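Local coordinates for tailspike protein (Acinetobacter phage vB_ApiP_P1, PDB 6E1R), which probably binds and hydrolyses the capsular polysaccharide of its Acinetobacter host, opening a path for the phage to the cell surface, at the interface of chains A and B. Sequence-based numbering; all coordinates share one arbitrary frame. Chains: chain A/B, Tailspike protein.

Contact 1: the interface of chains A and B. Residues chain A 14-17, 36, 38; chain B 12-14, 34, 50.
The isopropyl group of A:Val17 holds the middle of this apolar seam between two tailspike chains. Its CG2 lies 3.5 Å from CE of the selenomethionine B:Met12. The two side chains cross obliquely. The same CG2 is also 3.5 Å from the backbone O of B:Asn13, so one methyl meets both a side chain and the main chain of the partner. CB of B:Met12 lies alongside CG2 as well. The B:Met12 chain is bent at chi3 (85°), which turns CE back to A:Val17.

Beside this pair the same residue of both chains meets. CD2 of A:Leu14 comes within 3.7 Å of CB of B:Leu14, and the two side chains cross at about a right angle. In both, CG is anti to the backbone N (chi1 -176° in A:Leu14). The contact is not symmetric although the rotamers match: CD2 of A:Leu14 sits nearest the base of B:Leu14 and also near its CD2 tip.

Further along, CD2 of A:Leu36 reaches tip to tip toward the imidazole of B:His50. The gap from CD2 of A:Leu36 to CD2 of B:His50 is 3.9 Å. CG1 of B:Val34 comes near the same leucine methyl. CG2 of B:Val34 meets CG2 of A:Thr38 end to end at 4.1 Å. OG1 of A:Thr38 takes the crowded position between backbone N and carbonyl carbon (chi1 62°), which leaves CG2 anti to the carbonyl carbon.

The seam is held by apolar and van der Waals contact. OD1 of B:Asn13 faces O of A:Lys15 at 3.4 Å, and neither can donate to the other. A:Gly16 brings its CA close to the backbone O of B:Met12, so the main chains approach closely here.

Strand 16-18 carries A:Val17, and strand 34-37 carries A:Leu36 and B:Val34. Strand 49-53 supplies B:His50. The site lies in the small N-terminal region of the crystallised piece, ahead of the elongated body.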
loop_
_atom_site.group_PDB
_atom_site.type_symbol
_atom_site.label_atom_id
_atom_site.label_comp_id
_atom_site.label_asym_id
_atom_site.label_seq_id
_atom_site.Cartn_x
_atom_site.Cartn_y
_atom_site.Cartn_z
ATOM N N LEU A 14 7.058 -45.981 -39.167
ATOM C CA LEU A 14 6.382 -46.086 -37.880
ATOM C C LEU A 14 6.079 -47.550 -37.589
ATOM O O LEU A 14 5.551 -48.266 -38.444
ATOM C CB LEU A 14 5.096 -45.260 -37.888
ATOM C CG LEU A 14 4.304 -45.174 -36.580
ATOM C CD1 LEU A 14 5.087 -44.424 -35.525
ATOM C CD2 LEU A 14 2.957 -44.513 -36.813
ATOM N N LYS A 15 6.414 -47.998 -36.378
ATOM C CA LYS A 15 6.232 -49.409 -36.054
ATOM C C LYS A 15 4.755 -49.760 -35.927
ATOM O O LYS A 15 4.297 -50.771 -36.472
ATOM C CB LYS A 15 6.987 -49.760 -34.771
ATOM C CG LYS A 15 6.791 -51.201 -34.331
ATOM C CD LYS A 15 7.685 -51.557 -33.160
ATOM C CE LYS A 15 7.456 -52.993 -32.727
ATOM N NZ LYS A 15 7.843 -53.962 -33.786
ATOM N N GLY A 16 3.994 -48.935 -35.220
ATOM C CA GLY A 16 2.584 -49.199 -35.037
ATOM C C GLY A 16 2.002 -48.264 -33.997
ATOM O O GLY A 16 2.623 -47.271 -33.609
ATOM N N VAL A 17 0.785 -48.590 -33.573
ATOM C CA VAL A 17 0.064 -47.811 -32.576
ATOM C C VAL A 17 -0.440 -48.749 -31.487
ATOM O O VAL A 17 -0.937 -49.844 -31.774
ATOM C CB VAL A 17 -1.101 -47.014 -33.201
ATOM C CG1 VAL A 17 -0.571 -45.951 -34.149
ATOM C CG2 VAL A 17 -2.049 -47.939 -33.933
ATOM N N LEU A 36 3.352 -45.189 -31.438
ATOM C CA LEU A 36 2.380 -44.197 -30.995
ATOM C C LEU A 36 1.466 -44.824 -29.952
ATOM O O LEU A 36 0.783 -45.813 -30.235
ATOM C CB LEU A 36 1.562 -43.662 -32.173
ATOM C CG LEU A 36 0.301 -42.859 -31.834
ATOM C CD1 LEU A 36 0.616 -41.636 -30.989
ATOM C CD2 LEU A 36 -0.430 -42.449 -33.103
ATOM N N THR A 38 -1.814 -44.174 -27.641
ATOM C CA THR A 38 -3.000 -43.332 -27.487
ATOM C C THR A 38 -3.578 -43.603 -26.102
ATOM O O THR A 38 -4.452 -44.453 -25.928
ATOM C CB THR A 38 -4.017 -43.606 -28.587
ATOM O OG1 THR A 38 -4.450 -44.970 -28.510
ATOM C CG2 THR A 38 -3.401 -43.351 -29.954
HETATM N N MSE B 12 -1.121 -53.052 -34.073
HETATM C CA MSE B 12 -1.857 -52.303 -35.084
HETATM C C MSE B 12 -0.922 -51.394 -35.872
HETATM O O MSE B 12 0.293 -51.432 -35.685
HETATM C CB MSE B 12 -2.970 -51.476 -34.439
HETATM C CG MSE B 12 -4.305 -51.560 -35.161
HETATM SE SE MSE B 12 -5.643 -50.339 -34.440
HETATM C CE MSE B 12 -5.150 -48.738 -35.431
ATOM N N ASN B 13 -1.497 -50.575 -36.750
ATOM C CA ASN B 13 -0.732 -49.647 -37.569
ATOM C C ASN B 13 -1.478 -48.324 -37.653
ATOM O O ASN B 13 -2.673 -48.243 -37.362
ATOM C CB ASN B 13 -0.509 -50.195 -38.986
ATOM C CG ASN B 13 0.496 -51.326 -39.028
ATOM O OD1 ASN B 13 1.418 -51.385 -38.216
ATOM N ND2 ASN B 13 0.320 -52.237 -39.980
ATOM N N LEU B 14 -0.757 -47.277 -38.050
ATOM C CA LEU B 14 -1.403 -45.994 -38.289
ATOM C C LEU B 14 -2.238 -46.090 -39.559
ATOM O O LEU B 14 -1.760 -46.573 -40.590
ATOM C CB LEU B 14 -0.364 -44.882 -38.410
ATOM C CG LEU B 14 -0.918 -43.461 -38.553
ATOM C CD1 LEU B 14 -1.641 -43.029 -37.285
ATOM C CD2 LEU B 14 0.192 -42.483 -38.902
ATOM N N VAL B 34 -6.565 -45.291 -35.776
ATOM C CA VAL B 34 -6.026 -43.974 -35.461
ATOM C C VAL B 34 -5.525 -43.320 -36.741
ATOM O O VAL B 34 -4.870 -43.965 -37.565
ATOM C CB VAL B 34 -4.892 -44.067 -34.419
ATOM C CG1 VAL B 34 -4.449 -42.679 -33.983
ATOM C CG2 VAL B 34 -5.333 -44.898 -33.224
ATOM N N HIS B 50 -4.594 -36.126 -33.511
ATOM C CA HIS B 50 -4.852 -37.527 -33.800
ATOM C C HIS B 50 -6.305 -37.859 -33.485
ATOM O O HIS B 50 -6.913 -37.279 -32.582
ATOM C CB HIS B 50 -3.921 -38.430 -32.989
ATOM C CG HIS B 50 -2.487 -38.360 -33.418
ATOM N ND1 HIS B 50 -1.573 -37.511 -32.831
ATOM C CD2 HIS B 50 -1.811 -39.038 -34.374
ATOM C CE1 HIS B 50 -0.395 -37.669 -33.410
ATOM N NE2 HIS B 50 -0.512 -38.590 -34.349
#

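Contact 2: the interface of chains A and B. Residues chain A 333, 335, 361, 389-390; chain B 331, 333, 359, 386, 418.
The backbone O of B:Glu386 takes two hydrogen bonds, both from the guanidinium of B:Arg418. NH1 of B:Arg418 is 2.9 Å from O of B:Glu386, and NH2 of B:Arg418 is 2.5 Å from the same B:Glu386 O. The grip is end-on, with the oxygen close to the guanidinium plane. NH1 lies in the carbonyl plane, whereas NH2 sits above it. NH1 also forms a salt bridge with the B:Glu386 carboxylate OE2. These bonds stay within chain B and fix the turn of the guanidinium.

The fixed group then meets chain A. CG2 of A:Ile389 lies over one face of the guanidinium, toward its rim, 3.7 Å from CZ of B:Arg418. In A:Ile389, CG1 takes the crowded position between backbone N and carbonyl carbon (chi1 48°), and CG2 is anti to the carbonyl carbon. CD1 of A:Ile389 crosses to CD1 of B:Ile359 at 3.7 Å. The two isoleucines meet at about a right angle. The methyl of A:Ala390 packs on CB of B:Leu331 and CG of B:Glu386.

Charged groups meet farther along. NZ of B:Lys333 donates to OE2 of A:Glu361 at 2.5 Å, a hydrogen bond and salt bridge on the syn lone pair. Both side chains are extended beyond CG and cross at about a right angle. Water 1 is 2.8 Å from NZ of B:Lys333 and 3.0 Å from NZ of A:Lys333. It is also 2.9 Å from OE1 of A:Glu361. The two lysines reach toward each other tip to tip. The carboxylate probably offsets their like charges, and the water joins them. A:Lys333 also has weak bonds to A:Glu361 and to OE1 of A:Gln335.

In the three-chain assembly this patch joins the elongated bodies, most likely beta-helices. Its salt bridge and apolar seam would help hold the trimer together.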
loop_
_atom_site.group_PDB
_atom_site.type_symbol
_atom_site.label_atom_id
_atom_site.label_comp_id
_atom_site.label_asym_id
_atom_site.label_seq_id
_atom_site.Cartn_x
_atom_site.Cartn_y
_atom_site.Cartn_z
ATOM N N LYS A 333 -3.421 -1.744 10.597
ATOM C CA LYS A 333 -3.867 -0.641 9.757
ATOM C C LYS A 333 -4.954 -1.118 8.806
ATOM O O LYS A 333 -4.767 -2.102 8.082
ATOM C CB LYS A 333 -2.703 -0.042 8.967
ATOM C CG LYS A 333 -3.099 1.173 8.141
ATOM C CD LYS A 333 -1.897 1.843 7.500
ATOM C CE LYS A 333 -2.303 3.128 6.790
ATOM N NZ LYS A 333 -1.149 3.798 6.128
ATOM N N GLN A 335 -6.400 0.388 5.797
ATOM C CA GLN A 335 -6.170 1.466 4.836
ATOM C C GLN A 335 -7.199 1.356 3.717
ATOM O O GLN A 335 -7.063 0.531 2.811
ATOM C CB GLN A 335 -4.744 1.410 4.296
ATOM C CG GLN A 335 -4.423 2.498 3.286
ATOM C CD GLN A 335 -2.952 2.537 2.915
ATOM O OE1 GLN A 335 -2.103 2.025 3.643
ATOM N NE2 GLN A 335 -2.646 3.147 1.776
ATOM N N GLU A 361 -7.900 4.468 8.104
ATOM C CA GLU A 361 -7.572 5.503 7.129
ATOM C C GLU A 361 -8.555 5.411 5.967
ATOM O O GLU A 361 -8.439 4.529 5.111
ATOM C CB GLU A 361 -6.130 5.345 6.662
ATOM C CG GLU A 361 -5.601 6.493 5.831
ATOM C CD GLU A 361 -4.185 6.243 5.360
ATOM O OE1 GLU A 361 -3.246 6.438 6.160
ATOM O OE2 GLU A 361 -4.012 5.829 4.197
ATOM N N ILE A 389 -8.567 8.961 10.346
ATOM C CA ILE A 389 -8.729 10.088 9.436
ATOM C C ILE A 389 -9.623 9.687 8.270
ATOM O O ILE A 389 -9.523 8.571 7.750
ATOM C CB ILE A 389 -7.367 10.601 8.921
ATOM C CG1 ILE A 389 -6.500 9.435 8.440
ATOM C CG2 ILE A 389 -6.660 11.410 10.000
ATOM C CD1 ILE A 389 -5.177 9.867 7.839
ATOM N N ALA A 390 -10.504 10.609 7.871
ATOM C CA ALA A 390 -11.330 10.477 6.671
ATOM C C ALA A 390 -12.205 9.227 6.696
ATOM O O ALA A 390 -12.556 8.681 5.649
ATOM C CB ALA A 390 -10.469 10.500 5.404
ATOM N N LEU B 331 -12.385 9.415 1.038
ATOM C CA LEU B 331 -10.978 9.762 0.917
ATOM C C LEU B 331 -10.462 9.363 -0.456
ATOM O O LEU B 331 -10.752 8.267 -0.943
ATOM C CB LEU B 331 -10.144 9.074 2.003
ATOM C CG LEU B 331 -8.627 9.157 1.836
ATOM C CD1 LEU B 331 -8.171 10.602 1.924
ATOM C CD2 LEU B 331 -7.915 8.294 2.868
ATOM N N LYS B 333 -6.701 9.080 -1.786
ATOM C CA LYS B 333 -5.321 9.128 -1.327
ATOM C C LYS B 333 -4.372 8.965 -2.503
ATOM O O LYS B 333 -4.486 8.007 -3.277
ATOM C CB LYS B 333 -5.045 8.042 -0.288
ATOM C CG LYS B 333 -3.639 8.108 0.271
ATOM C CD LYS B 333 -3.437 7.121 1.398
ATOM C CE LYS B 333 -2.064 7.294 2.020
ATOM N NZ LYS B 333 -1.809 6.315 3.111
ATOM N N ILE B 359 -5.605 13.098 0.513
ATOM C CA ILE B 359 -4.312 12.894 1.155
ATOM C C ILE B 359 -3.254 12.844 0.063
ATOM O O ILE B 359 -3.344 12.026 -0.860
ATOM C CB ILE B 359 -4.278 11.612 2.001
ATOM C CG1 ILE B 359 -5.107 11.780 3.274
ATOM C CG2 ILE B 359 -2.842 11.257 2.360
ATOM C CD1 ILE B 359 -5.095 10.558 4.166
ATOM N N GLU B 386 -7.213 16.288 3.916
ATOM C CA GLU B 386 -7.121 15.501 5.139
ATOM C C GLU B 386 -5.686 15.418 5.640
ATOM O O GLU B 386 -5.457 15.374 6.854
ATOM C CB GLU B 386 -7.694 14.101 4.915
ATOM C CG GLU B 386 -7.804 13.255 6.179
ATOM C CD GLU B 386 -8.805 13.808 7.180
ATOM O OE1 GLU B 386 -9.786 14.453 6.753
ATOM O OE2 GLU B 386 -8.614 13.594 8.397
ATOM N N ARG B 418 -7.103 18.706 13.320
ATOM C CA ARG B 418 -6.753 17.469 14.005
ATOM C C ARG B 418 -7.150 17.595 15.467
ATOM O O ARG B 418 -6.962 18.649 16.076
ATOM C CB ARG B 418 -5.254 17.159 13.900
ATOM C CG ARG B 418 -4.822 16.579 12.569
ATOM C CD ARG B 418 -5.469 15.226 12.318
ATOM N NE ARG B 418 -4.879 14.555 11.163
ATOM C CZ ARG B 418 -5.225 14.796 9.904
ATOM N NH1 ARG B 418 -6.164 15.692 9.631
ATOM N NH2 ARG B 418 -4.632 14.141 8.914
HETATM O O HOH W 1 -0.404 6.694 5.557
#

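The C-alpha centres of contact 1 and contact 2 lie about 69 Å apart along the spike. They share no residue and no strand. Contact 1 uses strands 16-18, 34-37 and 49-53 near the N-terminal end. Contact 2 uses strands 331-335, 357-361, 387-389 and 417-420, toward the C-terminal end of the elongated body. They also differ in chemistry: contact 1 is apolar, while contact 2 adds charge and a bridging water. The same two chains thus meet at widely spaced points. With three chains in the assembly, such pairings should help keep the spike aligned along its length.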